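Local coordinates for protein beta-glucoside phosphorylase BglX (Unidentified, PDB 5VQE) that probably cleaves beta-glucosides with phosphate as the attacking group, as a family 3 beta-glucoside phosphorylase that binds 2-deoxy-2-fluoroglucose in its pocket, at residues A[485-490]-A[518-523]; A[470-475]-A[504-509]. All blocks are in the same frame, centred on the assembly; numbering follows the deposited sequence.

Contact 1: residues A[485-490]-A[518-523]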
ATOM      1  N   ILE A 485       8.919  -9.504  -8.744  1.00 31.35           N
ATOM      2  CA  ILE A 485       9.380  -8.209  -9.223  1.00 29.92           C
ATOM      3  C   ILE A 485      10.892  -8.231  -9.412  1.00 26.75           C
ATOM      4  O   ILE A 485      11.557  -7.203  -9.327  1.00 22.03           O
ATOM      5  CB  ILE A 485       8.951  -7.066  -8.283  1.00 26.09           C
ATOM      6  CG1 ILE A 485       9.481  -7.312  -6.871  1.00 21.72           C
ATOM      7  CG2 ILE A 485       7.436  -6.919  -8.296  1.00 31.41           C
ATOM      8  CD1 ILE A 485       9.256  -6.144  -5.916  1.00 26.17           C
ATOM      9  N   ARG A 486      11.434  -9.426  -9.625  1.00 23.85           N
ATOM     10  CA  ARG A 486      12.836  -9.594  -9.952  1.00 28.74           C
ATOM     11  C   ARG A 486      13.147  -8.925 -11.281  1.00 27.40           C
ATOM     12  O   ARG A 486      12.275  -8.719 -12.132  1.00 24.37           O
ATOM     13  CB  ARG A 486      13.188 -11.079 -10.033  1.00 30.52           C
ATOM     14  CG  ARG A 486      13.098 -11.818  -8.705  1.00 30.47           C
ATOM     15  CD  ARG A 486      14.374 -11.690  -7.905  1.00 32.03           C
ATOM     16  NE  ARG A 486      15.516 -12.199  -8.648  1.00 31.39           N
ATOM     17  CZ  ARG A 486      15.817 -13.486  -8.770  1.00 31.26           C
ATOM     18  NH1 ARG A 486      15.062 -14.411  -8.192  1.00 30.37           N
ATOM     19  NH2 ARG A 486      16.878 -13.848  -9.474  1.00 24.56           N
ATOM     20  N   LEU A 487      14.420  -8.592 -11.452  1.00 26.26           N
ATOM     21  CA  LEU A 487      14.893  -8.033 -12.706  1.00 27.94           C
ATOM     22  C   LEU A 487      14.662  -9.021 -13.840  1.00 31.01           C
ATOM     23  O   LEU A 487      15.142 -10.157 -13.792  1.00 25.64           O
ATOM     24  CB  LEU A 487      16.375  -7.687 -12.592  1.00 23.96           C
ATOM     25  CG  LEU A 487      16.777  -6.285 -13.036  1.00 30.39           C
ATOM     26  CD1 LEU A 487      18.275  -6.113 -12.854  1.00 28.46           C
ATOM     27  CD2 LEU A 487      16.381  -6.037 -14.483  1.00 30.57           C
ATOM     28  N   VAL A 488      13.910  -8.587 -14.847  1.00 32.72           N
ATOM     29  CA  VAL A 488      13.660  -9.351 -16.063  1.00 33.32           C
ATOM     30  C   VAL A 488      14.085  -8.477 -17.233  1.00 35.65           C
ATOM     31  O   VAL A 488      13.710  -7.301 -17.299  1.00 32.79           O
ATOM     32  CB  VAL A 488      12.178  -9.760 -16.181  1.00 32.66           C
ATOM     33  CG1 VAL A 488      11.896 -10.447 -17.515  1.00 35.15           C
ATOM     34  CG2 VAL A 488      11.784 -10.667 -15.022  1.00 32.23           C
ATOM     35  N   TRP A 489      14.877  -9.037 -18.142  1.00 37.95           N
ATOM     36  CA  TRP A 489      15.394  -8.278 -19.272  1.00 38.11           C
ATOM     37  C   TRP A 489      14.475  -8.431 -20.481  1.00 44.92           C
ATOM     38  O   TRP A 489      13.893  -9.495 -20.714  1.00 50.03           O
ATOM     39  CB  TRP A 489      16.813  -8.734 -19.618  1.00 38.95           C
ATOM     40  CG  TRP A 489      17.728  -8.690 -18.439  1.00 31.53           C
ATOM     41  CD1 TRP A 489      18.216  -9.752 -17.740  1.00 30.53           C
ATOM     42  CD2 TRP A 489      18.238  -7.520 -17.797  1.00 25.67           C
ATOM     43  NE1 TRP A 489      19.009  -9.316 -16.707  1.00 30.50           N
ATOM     44  CE2 TRP A 489      19.038  -7.948 -16.722  1.00 29.43           C
ATOM     45  CE3 TRP A 489      18.100  -6.150 -18.031  1.00 26.99           C
ATOM     46  CZ2 TRP A 489      19.700  -7.057 -15.886  1.00 26.92           C
ATOM     47  CZ3 TRP A 489      18.760  -5.266 -17.200  1.00 24.25           C
ATOM     48  CH2 TRP A 489      19.545  -5.720 -16.139  1.00 25.88           C
ATOM     49  N   SER A 490      14.350  -7.353 -21.251  1.00 47.80           N
ATOM     50  CA  SER A 490      13.434  -7.326 -22.391  1.00 46.96           C
ATOM     51  C   SER A 490      14.160  -7.192 -23.726  1.00 42.45           C
ATOM     52  O   SER A 490      15.098  -7.937 -24.014  1.00 46.71           O
ATOM     53  N   VAL A 518      20.651  -8.334  -6.318  1.00 21.60           N
ATOM     54  CA  VAL A 518      20.450  -9.777  -6.460  1.00 25.94           C
ATOM     55  C   VAL A 518      20.694 -10.210  -7.897  1.00 22.09           C
ATOM     56  O   VAL A 518      21.279 -11.271  -8.154  1.00 23.96           O
ATOM     57  CB  VAL A 518      19.026 -10.160  -6.002  1.00 25.24           C
ATOM     58  CG1 VAL A 518      18.643 -11.565  -6.489  1.00 31.65           C
ATOM     59  CG2 VAL A 518      18.910 -10.080  -4.490  1.00 25.41           C
ATOM     60  N   ASP A 519      20.229  -9.416  -8.855  1.00 21.48           N
ATOM     61  CA  ASP A 519      20.294  -9.790 -10.258  1.00 23.47           C
ATOM     62  C   ASP A 519      21.404  -9.077 -11.022  1.00 28.38           C
ATOM     63  O   ASP A 519      21.717  -9.491 -12.145  1.00 24.14           O
ATOM     64  CB  ASP A 519      18.941  -9.524 -10.926  1.00 26.72           C
ATOM     65  CG  ASP A 519      17.880 -10.534 -10.509  1.00 29.88           C
ATOM     66  OD1 ASP A 519      18.164 -11.751 -10.575  1.00 29.38           O
ATOM     67  OD2 ASP A 519      16.774 -10.123 -10.103  1.00 29.97           O
ATOM     68  N   VAL A 520      22.012  -8.039 -10.451  1.00 24.19           N
ATOM     69  CA  VAL A 520      23.147  -7.369 -11.089  1.00 21.20           C
ATOM     70  C   VAL A 520      24.274  -7.222 -10.070  1.00 22.70           C
ATOM     71  O   VAL A 520      24.771  -6.108  -9.840  1.00 21.35           O
ATOM     72  CB  VAL A 520      22.737  -6.014 -11.693  1.00 20.46           C
ATOM     73  CG1 VAL A 520      21.662  -6.217 -12.756  1.00 24.06           C
ATOM     74  CG2 VAL A 520      22.236  -5.028 -10.624  1.00 24.99           C
ATOM     75  N   PRO A 521      24.734  -8.315  -9.463  1.00 24.08           N
ATOM     76  CA  PRO A 521      25.790  -8.197  -8.447  1.00 21.18           C
ATOM     77  C   PRO A 521      27.119  -7.719  -9.001  1.00 23.74           C
ATOM     78  O   PRO A 521      27.947  -7.227  -8.227  1.00 22.22           O
ATOM     79  CB  PRO A 521      25.900  -9.623  -7.893  1.00 22.27           C
ATOM     80  CG  PRO A 521      25.472 -10.483  -9.028  1.00 22.36           C
ATOM     81  CD  PRO A 521      24.365  -9.720  -9.708  1.00 27.94           C
ATOM     82  N   MET A 522      27.348  -7.852 -10.311  1.00 21.64           N
ATOM     83  CA  MET A 522      28.586  -7.392 -10.932  1.00 21.11           C
ATOM     84  C   MET A 522      28.709  -5.872 -10.957  1.00 18.99           C
ATOM     85  O   MET A 522      29.810  -5.355 -11.181  1.00 16.54           O
ATOM     86  CB  MET A 522      28.676  -7.938 -12.361  1.00 21.31           C
ATOM     87  CG  MET A 522      27.705  -7.300 -13.378  1.00 19.91           C
ATOM     88  SD  MET A 522      25.968  -7.753 -13.173  1.00 21.32           S
ATOM     89  CE  MET A 522      25.942  -9.404 -13.864  1.00 17.20           C
ATOM     90  N   VAL A 523      27.606  -5.154 -10.753  1.00 20.05           N
ATOM     91  CA  VAL A 523      27.604  -3.700 -10.863  1.00 18.26           C
ATOM     92  C   VAL A 523      28.410  -3.107  -9.718  1.00 15.86           C
ATOM     93  O   VAL A 523      28.288  -3.535  -8.561  1.00 17.51           O
ATOM     94  CB  VAL A 523      26.154  -3.181 -10.875  1.00 18.25           C
ATOM     95  CG1 VAL A 523      26.079  -1.710 -10.534  1.00 23.12           C
ATOM     96  CG2 VAL A 523      25.518  -3.424 -12.254  1.00 15.03           C
TER
HETATM   97  O   HOH W   1      20.279 -10.481 -14.415  1.00 32.60           O
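R486 grips the carboxylate of D519 side-on in a salt bridge, giving one N-H to each oxygen. NE reaches D519 OD2 at 2.8 Å, and NH2 reaches OD1 at 2.7 Å on its syn lone pair; both bonds are nearly straight. The guanidinium and carboxylate planes are 14° apart, almost coplanar, and CG1 of V518 rests over one guanidinium face, 3.9 Å from NE of R486. D519 OD2 accepts a second hydrogen bond, from the backbone N of L487 (3.1 Å), which comes from above the carboxylate plane. NH1 of R486 turns to E156 in a long, weak ion pair. Both segments are loops on one face of the mixed sheet, L487 packing on F508 and A418, and the sheet with its helices is consistent with the alpha/beta sandwich of GH3 enzymes. A water links the loops again, accepting from W489 NE1 at 2.9 Å and donating to the carbonyl O of D519. Beside these polar bonds, CD1 of L487 presses on CG1 of V520 at a tight 3.4 Å. The same V520 methyl meets the W489 indole at its edge, 3.8 Å from CZ2, while CD2 of L487 lies over one indole face.

Contact 2: residues A[470-475]-A[504-509]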
ATOM      1  N   PHE A 470      27.403   3.256 -19.330  1.00 14.45           N
ATOM      2  CA  PHE A 470      26.070   2.671 -19.304  1.00 14.28           C
ATOM      3  C   PHE A 470      25.359   3.183 -18.058  1.00 11.91           C
ATOM      4  O   PHE A 470      25.941   3.170 -16.970  1.00 14.55           O
ATOM      5  CB  PHE A 470      26.121   1.137 -19.241  1.00 14.34           C
ATOM      6  CG  PHE A 470      26.351   0.449 -20.562  1.00 16.58           C
ATOM      7  CD1 PHE A 470      25.310   0.260 -21.460  1.00 17.49           C
ATOM      8  CD2 PHE A 470      27.597  -0.061 -20.876  1.00 17.57           C
ATOM      9  CE1 PHE A 470      25.517  -0.406 -22.663  1.00 20.68           C
ATOM     10  CE2 PHE A 470      27.814  -0.730 -22.079  1.00 19.62           C
ATOM     11  CZ  PHE A 470      26.776  -0.896 -22.972  1.00 18.47           C
ATOM     12  N   ILE A 471      24.101   3.597 -18.204  1.00 14.10           N
ATOM     13  CA  ILE A 471      23.241   3.896 -17.063  1.00 13.43           C
ATOM     14  C   ILE A 471      21.986   3.044 -17.165  1.00 14.04           C
ATOM     15  O   ILE A 471      21.342   3.010 -18.220  1.00 15.80           O
ATOM     16  CB  ILE A 471      22.867   5.386 -16.977  1.00 16.99           C
ATOM     17  CG1 ILE A 471      24.133   6.245 -16.878  1.00 16.71           C
ATOM     18  CG2 ILE A 471      21.963   5.610 -15.750  1.00 14.14           C
ATOM     19  CD1 ILE A 471      23.867   7.730 -16.641  1.00 18.81           C
ATOM     20  N   TYR A 472      21.631   2.374 -16.064  1.00 13.32           N
ATOM     21  CA  TYR A 472      20.402   1.586 -15.980  1.00 13.62           C
ATOM     22  C   TYR A 472      19.328   2.316 -15.176  1.00 16.51           C
ATOM     23  O   TYR A 472      19.593   2.808 -14.075  1.00 15.57           O
ATOM     24  CB  TYR A 472      20.678   0.218 -15.353  1.00 13.79           C
ATOM     25  CG  TYR A 472      21.348  -0.721 -16.322  1.00 15.96           C
ATOM     26  CD1 TYR A 472      22.694  -0.604 -16.606  1.00 14.53           C
ATOM     27  CD2 TYR A 472      20.622  -1.697 -16.981  1.00 17.67           C
ATOM     28  CE1 TYR A 472      23.306  -1.442 -17.508  1.00 16.83           C
ATOM     29  CE2 TYR A 472      21.228  -2.542 -17.886  1.00 20.01           C
ATOM     30  CZ  TYR A 472      22.572  -2.409 -18.142  1.00 21.26           C
ATOM     31  OH  TYR A 472      23.187  -3.242 -19.051  1.00 25.28           O
ATOM     32  N   TYR A 473      18.118   2.389 -15.740  1.00 14.86           N
ATOM     33  CA  TYR A 473      16.936   2.915 -15.059  1.00 12.87           C
ATOM     34  C   TYR A 473      16.011   1.725 -14.817  1.00 14.99           C
ATOM     35  O   TYR A 473      15.341   1.254 -15.739  1.00 16.47           O
ATOM     36  CB  TYR A 473      16.258   3.995 -15.897  1.00 14.90           C
ATOM     37  CG  TYR A 473      15.197   4.790 -15.171  1.00 15.33           C
ATOM     38  CD1 TYR A 473      13.988   4.207 -14.795  1.00 15.44           C
ATOM     39  CD2 TYR A 473      15.397   6.135 -14.876  1.00 14.78           C
ATOM     40  CE1 TYR A 473      13.015   4.939 -14.136  1.00 16.09           C
ATOM     41  CE2 TYR A 473      14.433   6.873 -14.221  1.00 17.65           C
ATOM     42  CZ  TYR A 473      13.248   6.275 -13.847  1.00 17.86           C
ATOM     43  OH  TYR A 473      12.296   7.021 -13.197  1.00 18.63           O
ATOM     44  N   ALA A 474      15.980   1.240 -13.578  1.00 13.69           N
ATOM     45  CA  ALA A 474      15.228   0.045 -13.216  1.00 16.45           C
ATOM     46  C   ALA A 474      13.989   0.443 -12.425  1.00 16.46           C
ATOM     47  O   ALA A 474      14.098   1.089 -11.377  1.00 17.97           O
ATOM     48  CB  ALA A 474      16.093  -0.912 -12.398  1.00 17.83           C
ATOM     49  N   ASN A 475      12.809   0.041 -12.923  1.00 14.28           N
ATOM     50  CA  ASN A 475      11.531   0.302 -12.250  1.00 16.03           C
ATOM     51  C   ASN A 475      10.702  -0.985 -12.278  1.00 15.81           C
ATOM     52  O   ASN A 475       9.867  -1.182 -13.160  1.00 16.65           O
ATOM     53  CB  ASN A 475      10.783   1.458 -12.913  1.00 19.00           C
ATOM     54  CG  ASN A 475       9.442   1.728 -12.269  1.00 18.28           C
ATOM     55  OD1 ASN A 475       9.300   1.630 -11.054  1.00 18.16           O
ATOM     56  ND2 ASN A 475       8.451   2.067 -13.080  1.00 22.23           N
ATOM     57  N   VAL A 504      33.204  -1.320 -19.959  1.00 18.62           N
ATOM     58  CA  VAL A 504      32.589   0.001 -20.018  1.00 14.00           C
ATOM     59  C   VAL A 504      32.030   0.341 -18.639  1.00 17.79           C
ATOM     60  O   VAL A 504      31.281  -0.464 -18.063  1.00 16.28           O
ATOM     61  CB  VAL A 504      31.488   0.050 -21.086  1.00 16.93           C
ATOM     62  CG1 VAL A 504      30.858   1.437 -21.149  1.00 20.83           C
ATOM     63  CG2 VAL A 504      32.044  -0.347 -22.453  1.00 19.12           C
ATOM     64  N   PRO A 505      32.357   1.498 -18.069  1.00 19.40           N
ATOM     65  CA  PRO A 505      31.773   1.868 -16.772  1.00 16.42           C
ATOM     66  C   PRO A 505      30.255   1.772 -16.804  1.00 14.23           C
ATOM     67  O   PRO A 505      29.606   2.221 -17.753  1.00 14.56           O
ATOM     68  CB  PRO A 505      32.249   3.310 -16.572  1.00 19.74           C
ATOM     69  CG  PRO A 505      33.519   3.396 -17.356  1.00 19.25           C
ATOM     70  CD  PRO A 505      33.291   2.531 -18.562  1.00 19.05           C
ATOM     71  N   THR A 506      29.685   1.163 -15.765  1.00 14.32           N
ATOM     72  CA  THR A 506      28.249   0.925 -15.696  1.00 12.98           C
ATOM     73  C   THR A 506      27.706   1.409 -14.355  1.00 14.25           C
ATOM     74  O   THR A 506      28.240   1.059 -13.295  1.00 14.94           O
ATOM     75  CB  THR A 506      27.936  -0.564 -15.904  1.00 20.59           C
ATOM     76  OG1 THR A 506      28.389  -0.968 -17.201  1.00 17.04           O
ATOM     77  CG2 THR A 506      26.444  -0.832 -15.817  1.00 18.94           C
ATOM     78  N   LEU A 507      26.646   2.210 -14.416  1.00 15.14           N
ATOM     79  CA  LEU A 507      25.959   2.745 -13.247  1.00 18.24           C
ATOM     80  C   LEU A 507      24.531   2.220 -13.241  1.00 12.28           C
ATOM     81  O   LEU A 507      23.849   2.275 -14.269  1.00 13.64           O
ATOM     82  CB  LEU A 507      25.973   4.276 -13.286  1.00 17.17           C
ATOM     83  CG  LEU A 507      25.079   5.041 -12.308  1.00 17.75           C
ATOM     84  CD1 LEU A 507      25.572   4.849 -10.892  1.00 16.43           C
ATOM     85  CD2 LEU A 507      25.067   6.519 -12.684  1.00 17.55           C
ATOM     86  N   PHE A 508      24.077   1.711 -12.092  1.00 14.34           N
ATOM     87  CA  PHE A 508      22.756   1.094 -11.973  1.00 13.60           C
ATOM     88  C   PHE A 508      21.914   1.878 -10.971  1.00 13.17           C
ATOM     89  O   PHE A 508      22.316   2.043  -9.816  1.00 14.86           O
ATOM     90  CB  PHE A 508      22.861  -0.375 -11.544  1.00 14.34           C
ATOM     91  CG  PHE A 508      21.589  -1.147 -11.746  1.00 17.34           C
ATOM     92  CD1 PHE A 508      20.535  -1.022 -10.857  1.00 19.36           C
ATOM     93  CD2 PHE A 508      21.437  -1.984 -12.839  1.00 17.52           C
ATOM     94  CE1 PHE A 508      19.359  -1.723 -11.056  1.00 17.45           C
ATOM     95  CE2 PHE A 508      20.269  -2.683 -13.036  1.00 19.90           C
ATOM     96  CZ  PHE A 508      19.231  -2.552 -12.145  1.00 17.61           C
ATOM     97  N   LEU A 509      20.757   2.360 -11.423  1.00 13.60           N
ATOM     98  CA  LEU A 509      19.814   3.113 -10.606  1.00 12.32           C
ATOM     99  C   LEU A 509      18.513   2.329 -10.502  1.00 14.59           C
ATOM    100  O   LEU A 509      17.869   2.059 -11.522  1.00 15.59           O
ATOM    101  CB  LEU A 509      19.531   4.485 -11.219  1.00 14.57           C
ATOM    102  CG  LEU A 509      20.724   5.331 -11.665  1.00 15.94           C
ATOM    103  CD1 LEU A 509      20.226   6.554 -12.419  1.00 15.63           C
ATOM    104  CD2 LEU A 509      21.576   5.735 -10.479  1.00 18.11           C
TER
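CB of Y472 and CD2 of F508 meet at 3.4 Å in the apolar centre on one face of two parallel strands, 470-475 and 506-509, adjacent in a mixed sheet consistent with the alpha/beta sandwich of GH3 enzymes. The two rings are near parallel, planes at 16°, but slid so far apart that they barely overlap. CG of F508 is anti to its backbone N (chi1 -165°), and the ring beyond it reaches toward strand 470-475, where CZ touches CB of A474 at 3.5 Å. An alanine in place of F508 would probably open a gap beside Y472 and A474, leaving the tyrosine without CD2 and CE2 and the A474 methyl without CZ. On the same face, CG2 of T506 packs on CE1 of Y472 (3.6 Å), and CG1 of V504 touches CD2 of F470. The opposite face carries I471, L507 and L509; CG2 of I471 meets CD1 of L509 at 3.9 Å, and F434 of helix 429-441 covers both residues. The phenol OH of Y472 bonds to the backbone O of S496. Between the faces, five backbone hydrogen bonds join the strands, with F470, Y472 and A474 each donating across. L507 N and L509 N return bonds to the carbonyls of F470 and Y472. The first of the series is almost straight: F470 N to P505 O, 2.9 Å with 173° at the hydrogen.

Overall arrangement
The centres of contacts 1 and 2 lie about 11 Å apart, on the same side of the chain's centre. Along the chain their segments alternate: strand 470-475, loop 485-490, segment 504-509 (strand from 506), loop 518-523. Contact 2 pairs two central strands of the six-stranded mixed sheet, and contact 1 joins the loops that follow them. The loops cover the sheet face bearing Y472 and F508: CZ3 of W489 packs on CE2 of Y472, while L487, V520 and V523 touch F508. The loops thus cap one face of the sheet, while helices 429-441 and 534-544 cover the other.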